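PDB 7K44: sgbp-b from Bacteroides uniformis, which probably binds xyloglucan at the bacterial cell surface, as part of a locus devoted to using this plant polysaccharide. Local coordinates for residues A[41-44]-A[45-49]; A[107-111]-A[112-116]; A[118-121]-A[122-126]. All blocks are in the same frame, centred on the assembly; numbering follows the deposited sequence.

Contact 1 of 3, residues A[41-44]-A[45-49]; sequences FPVE and TGTPL
E44 and T47 hold each other by two hydrogen bonds that run in opposite senses. In one, T47 N donates to E44 O at 2.9 Å. This closes a type II beta turn from E44 to T47, and the donor stands 42° out of the carbonyl plane. In the other, E44 N donates to T47 OG1, also at 2.9 Å. The hydroxyl can take this bond because OG1 sits beside its own backbone N and opposite the carbonyl carbon (chi1 -65°). Both polar backbone atoms of E44 are thus engaged by one residue. G46 fills the third place of the turn with a positive phi of 90°. With these backbone angles any CB would strike the carbonyl O of T45, which explains a glycine here.

Two waters add polar links. One donates a hydrogen bond to P42 O and also bonds T47 OG1 at 3.3 Å. The other donates a hydrogen bond to E44 OE2 at 2.6 Å and accepts from T45 N. The E44 side chain bends at chi2, and its carboxylate leads away from the turn.

Apolar contact runs through V43. V43 CG1 meets T47 CB at 4.0 Å and L49 CD1 at 4.1 Å, with the side chains crossing at about a right angle in each case.

The turn carries the chain from strand 33-39 into strand 48-54, neighbours in one antiparallel sheet. V43 and L49 both rest on A96, just past strand 91-95, while L49 also packs on V37 and T39 of strand 33-39.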
ATOM      1  N   PHE A  41      13.257 -19.183 -13.490  1.00 36.64           N
ATOM      2  CA  PHE A  41      12.157 -20.033 -13.911  1.00 34.97           C
ATOM      3  C   PHE A  41      12.016 -20.021 -15.429  1.00 45.55           C
ATOM      4  O   PHE A  41      12.370 -19.037 -16.088  1.00 41.54           O
ATOM      5  CB  PHE A  41      10.840 -19.566 -13.279  1.00 35.09           C
ATOM      6  CG  PHE A  41      10.775 -19.783 -11.795  1.00 36.35           C
ATOM      7  CD1 PHE A  41      10.498 -21.037 -11.278  1.00 33.55           C
ATOM      8  CD2 PHE A  41      11.000 -18.733 -10.914  1.00 39.63           C
ATOM      9  CE1 PHE A  41      10.447 -21.251  -9.915  1.00 30.08           C
ATOM     10  CE2 PHE A  41      10.949 -18.936  -9.544  1.00 39.26           C
ATOM     11  CZ  PHE A  41      10.675 -20.193  -9.042  1.00 38.80           C
ATOM     12  N   PRO A  42      11.532 -21.121 -16.025  1.00 39.40           N
ATOM     13  CA  PRO A  42      11.225 -22.375 -15.328  1.00 36.64           C
ATOM     14  C   PRO A  42      12.508 -23.119 -15.011  1.00 28.08           C
ATOM     15  O   PRO A  42      13.521 -22.895 -15.669  1.00 33.75           O
ATOM     16  CB  PRO A  42      10.407 -23.148 -16.356  1.00 37.66           C
ATOM     17  CG  PRO A  42      10.938 -22.676 -17.664  1.00 39.23           C
ATOM     18  CD  PRO A  42      11.237 -21.210 -17.466  1.00 41.33           C
ATOM     19  N   VAL A  43      12.467 -23.965 -13.988  1.00 28.60           N
ATOM     20  CA  VAL A  43      13.636 -24.743 -13.601  1.00 25.62           C
ATOM     21  C   VAL A  43      13.707 -25.952 -14.526  1.00 28.90           C
ATOM     22  O   VAL A  43      12.851 -26.838 -14.470  1.00 29.88           O
ATOM     23  CB  VAL A  43      13.567 -25.163 -12.131  1.00 28.69           C
ATOM     24  CG1 VAL A  43      14.821 -25.916 -11.748  1.00 29.14           C
ATOM     25  CG2 VAL A  43      13.372 -23.931 -11.238  1.00 29.69           C
ATOM     26  N   GLU A  44      14.713 -25.973 -15.388  1.00 29.02           N
ATOM     27  CA  GLU A  44      14.967 -27.067 -16.309  1.00 31.74           C
ATOM     28  C   GLU A  44      16.198 -27.836 -15.849  1.00 31.96           C
ATOM     29  O   GLU A  44      16.916 -27.426 -14.932  1.00 27.94           O
ATOM     30  CB  GLU A  44      15.210 -26.534 -17.728  1.00 39.43           C
ATOM     31  CG  GLU A  44      14.140 -25.582 -18.263  1.00 39.39           C
ATOM     32  CD  GLU A  44      12.883 -26.300 -18.731  1.00 56.75           C
ATOM     33  OE1 GLU A  44      11.873 -25.617 -19.011  1.00 54.91           O
ATOM     34  OE2 GLU A  44      12.904 -27.548 -18.818  1.00 66.41           O
ATOM     35  N   THR A  45      16.437 -28.975 -16.491  1.00 29.81           N
ATOM     36  CA  THR A  45      17.670 -29.699 -16.235  1.00 27.04           C
ATOM     37  C   THR A  45      18.865 -28.771 -16.409  1.00 26.88           C
ATOM     38  O   THR A  45      19.009 -28.097 -17.433  1.00 31.77           O
ATOM     39  CB  THR A  45      17.777 -30.885 -17.197  1.00 29.27           C
ATOM     40  OG1 THR A  45      16.601 -31.695 -17.073  1.00 32.80           O
ATOM     41  CG2 THR A  45      19.005 -31.739 -16.870  1.00 28.77           C
ATOM     42  N   GLY A  46      19.716 -28.730 -15.386  1.00 27.71           N
ATOM     43  CA  GLY A  46      20.902 -27.905 -15.420  1.00 24.30           C
ATOM     44  C   GLY A  46      20.724 -26.496 -14.901  1.00 28.22           C
ATOM     45  O   GLY A  46      21.727 -25.799 -14.723  1.00 27.92           O
ATOM     46  N   THR A  47      19.497 -26.049 -14.660  1.00 25.77           N
ATOM     47  CA  THR A  47      19.293 -24.698 -14.140  1.00 26.47           C
ATOM     48  C   THR A  47      19.963 -24.555 -12.778  1.00 25.84           C
ATOM     49  O   THR A  47      19.720 -25.370 -11.885  1.00 24.28           O
ATOM     50  CB  THR A  47      17.801 -24.403 -13.998  1.00 24.81           C
ATOM     51  OG1 THR A  47      17.199 -24.403 -15.295  1.00 29.57           O
ATOM     52  CG2 THR A  47      17.601 -23.034 -13.352  1.00 26.30           C
ATOM     53  N   PRO A  48      20.773 -23.522 -12.562  1.00 24.80           N
ATOM     54  CA  PRO A  48      21.393 -23.351 -11.245  1.00 25.61           C
ATOM     55  C   PRO A  48      20.374 -22.924 -10.203  1.00 25.07           C
ATOM     56  O   PRO A  48      19.494 -22.100 -10.464  1.00 28.48           O
ATOM     57  CB  PRO A  48      22.424 -22.235 -11.481  1.00 26.13           C
ATOM     58  CG  PRO A  48      22.595 -22.160 -12.955  1.00 33.20           C
ATOM     59  CD  PRO A  48      21.293 -22.567 -13.552  1.00 26.90           C
ATOM     60  N   LEU A  49      20.501 -23.502  -9.009  1.00 20.53           N
ATOM     61  CA  LEU A  49      19.729 -23.083  -7.849  1.00 25.73           C
ATOM     62  C   LEU A  49      20.690 -22.794  -6.707  1.00 23.98           C
ATOM     63  O   LEU A  49      21.778 -23.375  -6.631  1.00 25.01           O
ATOM     64  CB  LEU A  49      18.736 -24.174  -7.380  1.00 27.39           C
ATOM     65  CG  LEU A  49      17.583 -24.566  -8.304  1.00 28.04           C
ATOM     66  CD1 LEU A  49      17.973 -25.748  -9.169  1.00 27.94           C
ATOM     67  CD2 LEU A  49      16.339 -24.916  -7.494  1.00 31.10           C
TER
HETATM   68  O   HOH W   1      16.348 -21.383 -16.304  1.00 49.00           O
HETATM   69  O   HOH W   2      14.572 -29.530 -18.900  1.00 41.58           O

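Contact 2 of 3, residues A[107-111]-A[112-116]; sequences VVECY and TASAF
The Y111 ring meets T112 N obliquely, neither face-on nor edge-on, with Y111 CG 3.8 Å from it. The F116 ring leads away from the opposing strand. F116 touches V107 through its CB, 4.0 Å from V107 CG2. Its CG lies between the backbone N and the carbonyl carbon (chi1 69°), which swings the ring off V107; the F116 side chain also touches I71. The carboxylate of E109 reaches S114 through a water. That water donates a hydrogen bond to E109 OE1 at 2.9 Å and bonds S114 OG at 3.1 Å. The E109 chain is extended, and its CG passes 3.4 Å from S114 OG.

These residues form a beta hairpin in which 114-120 is the edge strand of one sheet of the N-terminal beta sandwich and 103-110 the strand inside it. V108 and A115 are a hydrogen-bonded antiparallel pair. V108 N donates to A115 O at 2.8 Å, and A115 N returns a bond to V108 O. V107 with F116 and E109 with S114 are non-hydrogen-bonded pairs, whose side chains share one face. V108 and A115 are buried on the other face.

At the turn, C110 N donates to A113 O at 2.9 Å, less straight at 147°. Y111 and T112 have helical backbone angles and carry the chain round. A113 N is buried here without a partner. On the other side of strand 103-110 lies strand 59-65, whose Y63 touches V107 and E109.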
ATOM      1  N   VAL A 107      14.936 -30.598   0.132  1.00 24.28           N
ATOM      2  CA  VAL A 107      15.362 -30.997   1.469  1.00 25.52           C
ATOM      3  C   VAL A 107      16.881 -30.951   1.581  1.00 29.40           C
ATOM      4  O   VAL A 107      17.596 -31.422   0.688  1.00 27.79           O
ATOM      5  CB  VAL A 107      14.861 -32.417   1.808  1.00 25.65           C
ATOM      6  CG1 VAL A 107      15.128 -32.719   3.264  1.00 29.95           C
ATOM      7  CG2 VAL A 107      13.379 -32.555   1.473  1.00 28.64           C
ATOM      8  N   VAL A 108      17.367 -30.416   2.700  1.00 28.95           N
ATOM      9  CA  VAL A 108      18.763 -30.535   3.106  1.00 28.44           C
ATOM     10  C   VAL A 108      18.784 -31.380   4.373  1.00 33.90           C
ATOM     11  O   VAL A 108      18.312 -30.943   5.430  1.00 33.05           O
ATOM     12  CB  VAL A 108      19.412 -29.171   3.356  1.00 35.55           C
ATOM     13  CG1 VAL A 108      20.855 -29.351   3.828  1.00 30.66           C
ATOM     14  CG2 VAL A 108      19.348 -28.309   2.110  1.00 31.58           C
ATOM     15  N   GLU A 109      19.333 -32.585   4.271  1.00 32.65           N
ATOM     16  CA  GLU A 109      19.420 -33.520   5.386  1.00 32.34           C
ATOM     17  C   GLU A 109      20.836 -33.442   5.951  1.00 36.66           C
ATOM     18  O   GLU A 109      21.802 -33.806   5.272  1.00 34.80           O
ATOM     19  CB  GLU A 109      19.095 -34.925   4.885  1.00 36.25           C
ATOM     20  CG  GLU A 109      19.044 -36.002   5.951  1.00 41.91           C
ATOM     21  CD  GLU A 109      18.844 -37.388   5.360  1.00 46.61           C
ATOM     22  OE1 GLU A 109      17.821 -37.606   4.677  1.00 47.83           O
ATOM     23  OE2 GLU A 109      19.713 -38.259   5.573  1.00 56.75           O
ATOM     24  N   CYS A 110      20.958 -32.958   7.187  1.00 36.85           N
ATOM     25  CA  CYS A 110      22.233 -32.834   7.882  1.00 43.54           C
ATOM     26  C   CYS A 110      22.278 -33.821   9.046  1.00 48.72           C
ATOM     27  O   CYS A 110      21.296 -34.502   9.354  1.00 52.65           O
ATOM     28  CB  CYS A 110      22.425 -31.409   8.403  1.00 38.76           C
ATOM     29  SG  CYS A 110      22.493 -30.123   7.134  1.00 42.61           S
ATOM     30  N   TYR A 111      23.437 -33.874   9.709  1.00 54.99           N
ATOM     31  CA  TYR A 111      23.613 -34.773  10.846  1.00 56.86           C
ATOM     32  C   TYR A 111      22.652 -34.425  11.978  1.00 55.13           C
ATOM     33  O   TYR A 111      21.963 -35.300  12.516  1.00 55.61           O
ATOM     34  CB  TYR A 111      25.059 -34.700  11.333  1.00 58.66           C
ATOM     35  CG  TYR A 111      25.419 -35.737  12.373  1.00 66.16           C
ATOM     36  CD1 TYR A 111      25.741 -37.036  12.001  1.00 70.94           C
ATOM     37  CD2 TYR A 111      25.446 -35.415  13.726  1.00 65.66           C
ATOM     38  CE1 TYR A 111      26.073 -37.988  12.943  1.00 69.94           C
ATOM     39  CE2 TYR A 111      25.777 -36.363  14.678  1.00 71.35           C
ATOM     40  CZ  TYR A 111      26.090 -37.648  14.278  1.00 76.78           C
ATOM     41  OH  TYR A 111      26.421 -38.601  15.216  1.00 85.00           O
ATOM     42  N   THR A 112      22.597 -33.146  12.352  1.00 53.79           N
ATOM     43  CA  THR A 112      21.719 -32.708  13.432  1.00 55.55           C
ATOM     44  C   THR A 112      20.258 -32.985  13.094  1.00 61.63           C
ATOM     45  O   THR A 112      19.572 -33.735  13.798  1.00 66.86           O
ATOM     46  CB  THR A 112      21.942 -31.214  13.699  1.00 55.81           C
ATOM     47  OG1 THR A 112      23.291 -31.000  14.136  1.00 62.57           O
ATOM     48  CG2 THR A 112      20.979 -30.697  14.756  1.00 49.01           C
ATOM     49  N   ALA A 113      19.772 -32.397  12.007  1.00 50.55           N
ATOM     50  CA  ALA A 113      18.373 -32.504  11.617  1.00 46.85           C
ATOM     51  C   ALA A 113      18.271 -32.208  10.124  1.00 45.02           C
ATOM     52  O   ALA A 113      19.283 -32.098   9.425  1.00 46.13           O
ATOM     53  CB  ALA A 113      17.509 -31.555  12.452  1.00 46.28           C
ATOM     54  N   SER A 114      17.043 -32.076   9.637  1.00 42.33           N
ATOM     55  CA  SER A 114      16.785 -31.747   8.246  1.00 39.42           C
ATOM     56  C   SER A 114      16.061 -30.412   8.165  1.00 40.65           C
ATOM     57  O   SER A 114      15.385 -29.988   9.110  1.00 38.74           O
ATOM     58  CB  SER A 114      15.929 -32.828   7.564  1.00 32.63           C
ATOM     59  OG  SER A 114      16.690 -33.990   7.296  1.00 38.72           O
ATOM     60  N   ALA A 115      16.231 -29.739   7.032  1.00 38.13           N
ATOM     61  CA  ALA A 115      15.451 -28.563   6.688  1.00 30.91           C
ATOM     62  C   ALA A 115      14.815 -28.796   5.327  1.00 26.45           C
ATOM     63  O   ALA A 115      15.370 -29.508   4.486  1.00 30.72           O
ATOM     64  CB  ALA A 115      16.315 -27.290   6.650  1.00 35.11           C
ATOM     65  N   PHE A 116      13.645 -28.202   5.114  1.00 29.38           N
ATOM     66  CA  PHE A 116      12.994 -28.330   3.820  1.00 30.24           C
ATOM     67  C   PHE A 116      12.212 -27.068   3.497  1.00 29.33           C
ATOM     68  O   PHE A 116      11.916 -26.249   4.371  1.00 32.17           O
ATOM     69  CB  PHE A 116      12.100 -29.574   3.734  1.00 28.53           C
ATOM     70  CG  PHE A 116      10.869 -29.513   4.599  1.00 34.97           C
ATOM     71  CD1 PHE A 116      10.950 -29.731   5.964  1.00 40.48           C
ATOM     72  CD2 PHE A 116       9.628 -29.267   4.041  1.00 35.40           C
ATOM     73  CE1 PHE A 116       9.815 -29.692   6.757  1.00 38.05           C
ATOM     74  CE2 PHE A 116       8.489 -29.225   4.828  1.00 43.23           C
ATOM     75  CZ  PHE A 116       8.585 -29.437   6.187  1.00 43.90           C
TER
HETATM   76  O   HOH W   3      15.473 -36.073   5.287  1.00 41.89           O

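Contact 3 of 3, residues A[118-121]-A[122-126]; sequences PFRR and TALPP
R120 is still in extended conformation at the end of its strand, R121 turns the chain (psi -22°), and from T122 onward the backbone is extended again, which brings T122 and L124 within range of the R120 side chain.

R120 grips T122 side-on with two nitrogens. NE donates to T122 O at 2.8 Å in a nearly straight bond, and the oxygen lies in the guanidinium plane. NH2 donates to T122 OG1 at 2.9 Å, but this partner is tilted 32° from the plane and the bond is more bent. The R120 chain bends at chi3 (-64°), and this turns the group back over the following residues. L124 comes across at about a right angle. Its CD2 sits over the centre of one guanidinium face, 3.5 Å from R120 CZ. L124 CG is 4.0 Å from R120 CD. The two bonds and the methyl together fix how the flat group is turned. Putting an alanine in place of R120 takes away both donors, which would probably leave T122 O and T122 OG1 without these mates and open a gap beside L124.

The polar end of R121 is used differently: NE forms a salt bridge with D102, and NH1 donates to V43 O.

This surface contact lies on the linker between two beta sandwiches. The chain leaves strand 114-120 of the first and soon enters strand 127-131, in the IPT/TIG domain. L124 also touches N148, just after strand 141-147 of that second domain, while F119 packs edge-to-face on F64 inside the first.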
ATOM      1  N   PRO A 118       9.160 -25.534   0.356  1.00 27.38           N
ATOM      2  CA  PRO A 118       8.354 -25.859  -0.825  1.00 30.57           C
ATOM      3  C   PRO A 118       9.149 -25.626  -2.099  1.00 29.51           C
ATOM      4  O   PRO A 118      10.011 -24.749  -2.167  1.00 30.05           O
ATOM      5  CB  PRO A 118       7.174 -24.880  -0.732  1.00 31.59           C
ATOM      6  CG  PRO A 118       7.122 -24.477   0.690  1.00 35.19           C
ATOM      7  CD  PRO A 118       8.539 -24.469   1.167  1.00 34.00           C
ATOM      8  N   PHE A 119       8.869 -26.444  -3.114  1.00 25.73           N
ATOM      9  CA  PHE A 119       9.491 -26.295  -4.420  1.00 25.76           C
ATOM     10  C   PHE A 119       8.459 -26.508  -5.514  1.00 31.73           C
ATOM     11  O   PHE A 119       7.625 -27.417  -5.421  1.00 30.31           O
ATOM     12  CB  PHE A 119      10.651 -27.302  -4.642  1.00 26.03           C
ATOM     13  CG  PHE A 119      11.242 -27.216  -6.022  1.00 26.48           C
ATOM     14  CD1 PHE A 119      12.114 -26.188  -6.349  1.00 27.12           C
ATOM     15  CD2 PHE A 119      10.863 -28.103  -7.015  1.00 28.74           C
ATOM     16  CE1 PHE A 119      12.622 -26.075  -7.622  1.00 29.60           C
ATOM     17  CE2 PHE A 119      11.369 -27.994  -8.295  1.00 25.39           C
ATOM     18  CZ  PHE A 119      12.254 -26.983  -8.599  1.00 27.87           C
ATOM     19  N   ARG A 120       8.525 -25.674  -6.552  1.00 29.19           N
ATOM     20  CA  ARG A 120       7.847 -25.949  -7.812  1.00 29.45           C
ATOM     21  C   ARG A 120       8.710 -25.443  -8.960  1.00 32.04           C
ATOM     22  O   ARG A 120       9.480 -24.490  -8.806  1.00 31.46           O
ATOM     23  CB  ARG A 120       6.422 -25.381  -7.864  1.00 35.19           C
ATOM     24  CG  ARG A 120       6.301 -23.962  -7.389  1.00 34.38           C
ATOM     25  CD  ARG A 120       4.882 -23.425  -7.601  1.00 35.61           C
ATOM     26  NE  ARG A 120       4.531 -23.348  -9.014  1.00 32.23           N
ATOM     27  CZ  ARG A 120       3.389 -23.804  -9.522  1.00 35.25           C
ATOM     28  NH1 ARG A 120       2.488 -24.370  -8.733  1.00 41.57           N
ATOM     29  NH2 ARG A 120       3.150 -23.683 -10.822  1.00 36.87           N
ATOM     30  N   ARG A 121       8.585 -26.105 -10.111  1.00 27.74           N
ATOM     31  CA  ARG A 121       9.454 -25.832 -11.249  1.00 29.37           C
ATOM     32  C   ARG A 121       9.077 -24.583 -12.020  1.00 32.79           C
ATOM     33  O   ARG A 121       9.920 -24.044 -12.740  1.00 30.42           O
ATOM     34  CB  ARG A 121       9.423 -26.987 -12.248  1.00 32.82           C
ATOM     35  CG  ARG A 121      10.289 -28.168 -11.920  1.00 38.77           C
ATOM     36  CD  ARG A 121      10.463 -29.047 -13.153  1.00 36.47           C
ATOM     37  NE  ARG A 121       9.350 -28.922 -14.089  1.00 36.82           N
ATOM     38  CZ  ARG A 121       9.399 -28.246 -15.235  1.00 45.41           C
ATOM     39  NH1 ARG A 121      10.512 -27.619 -15.595  1.00 46.38           N
ATOM     40  NH2 ARG A 121       8.331 -28.186 -16.018  1.00 48.39           N
ATOM     41  N   THR A 122       7.834 -24.128 -11.923  1.00 32.61           N
ATOM     42  CA  THR A 122       7.370 -23.002 -12.714  1.00 36.90           C
ATOM     43  C   THR A 122       6.900 -21.887 -11.796  1.00 30.01           C
ATOM     44  O   THR A 122       6.466 -22.131 -10.665  1.00 28.99           O
ATOM     45  CB  THR A 122       6.221 -23.423 -13.635  1.00 34.45           C
ATOM     46  OG1 THR A 122       5.206 -24.062 -12.855  1.00 31.92           O
ATOM     47  CG2 THR A 122       6.728 -24.398 -14.692  1.00 36.29           C
ATOM     48  N   ALA A 123       7.006 -20.659 -12.297  1.00 32.85           N
ATOM     49  CA  ALA A 123       6.599 -19.487 -11.533  1.00 32.41           C
ATOM     50  C   ALA A 123       5.079 -19.392 -11.460  1.00 31.08           C
ATOM     51  O   ALA A 123       4.372 -19.705 -12.419  1.00 36.73           O
ATOM     52  CB  ALA A 123       7.150 -18.230 -12.195  1.00 29.89           C
ATOM     53  N   LEU A 124       4.580 -18.992 -10.296  1.00 28.67           N
ATOM     54  CA  LEU A 124       3.187 -18.591 -10.160  1.00 25.16           C
ATOM     55  C   LEU A 124       3.034 -17.141 -10.616  1.00 27.27           C
ATOM     56  O   LEU A 124       3.996 -16.367 -10.576  1.00 28.74           O
ATOM     57  CB  LEU A 124       2.765 -18.695  -8.700  1.00 29.18           C
ATOM     58  CG  LEU A 124       2.723 -20.114  -8.125  1.00 29.20           C
ATOM     59  CD1 LEU A 124       2.604 -20.082  -6.611  1.00 32.53           C
ATOM     60  CD2 LEU A 124       1.588 -20.901  -8.734  1.00 28.63           C
ATOM     61  N   PRO A 125       1.840 -16.750 -11.065  1.00 25.67           N
ATOM     62  CA  PRO A 125       1.620 -15.351 -11.414  1.00 27.08           C
ATOM     63  C   PRO A 125       1.699 -14.483 -10.167  1.00 26.20           C
ATOM     64  O   PRO A 125       1.440 -14.959  -9.049  1.00 26.91           O
ATOM     65  CB  PRO A 125       0.195 -15.350 -11.996  1.00 29.04           C
ATOM     66  CG  PRO A 125      -0.469 -16.501 -11.341  1.00 32.32           C
ATOM     67  CD  PRO A 125       0.608 -17.552 -11.209  1.00 26.02           C
ATOM     68  N   PRO A 126       2.048 -13.210 -10.317  1.00 24.56           N
ATOM     69  CA  PRO A 126       2.055 -12.313  -9.161  1.00 24.48           C
ATOM     70  C   PRO A 126       0.633 -11.950  -8.769  1.00 26.09           C
ATOM     71  O   PRO A 126      -0.313 -12.069  -9.550  1.00 26.47           O
ATOM     72  CB  PRO A 126       2.807 -11.084  -9.680  1.00 25.44           C
ATOM     73  CG  PRO A 126       2.437 -11.031 -11.155  1.00 23.83           C
ATOM     74  CD  PRO A 126       2.299 -12.498 -11.580  1.00 23.24           C
TER

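How the contacts relate
Contacts 1 and 2 are partly buried turns of the N-terminal sandwich, and contact 3 lies on the surface at its exit. Contacts 2 and 3 share strand 114-120, one at its start and one at its end, with centres about 23 Å apart. Contact 1 belongs to the other sheet of the sandwich, yet it touches contact 3, where F41 CD1 packs on R121 O at 3.4 Å. Contacts 1 and 2 do not meet; their nearest atoms are about 10 Å apart. The chemistry follows the place. Contact 2 relies on backbone bonds between strands, contact 1 adds a threonine hydroxyl to its turn, and contact 3 depends on an arginine side chain.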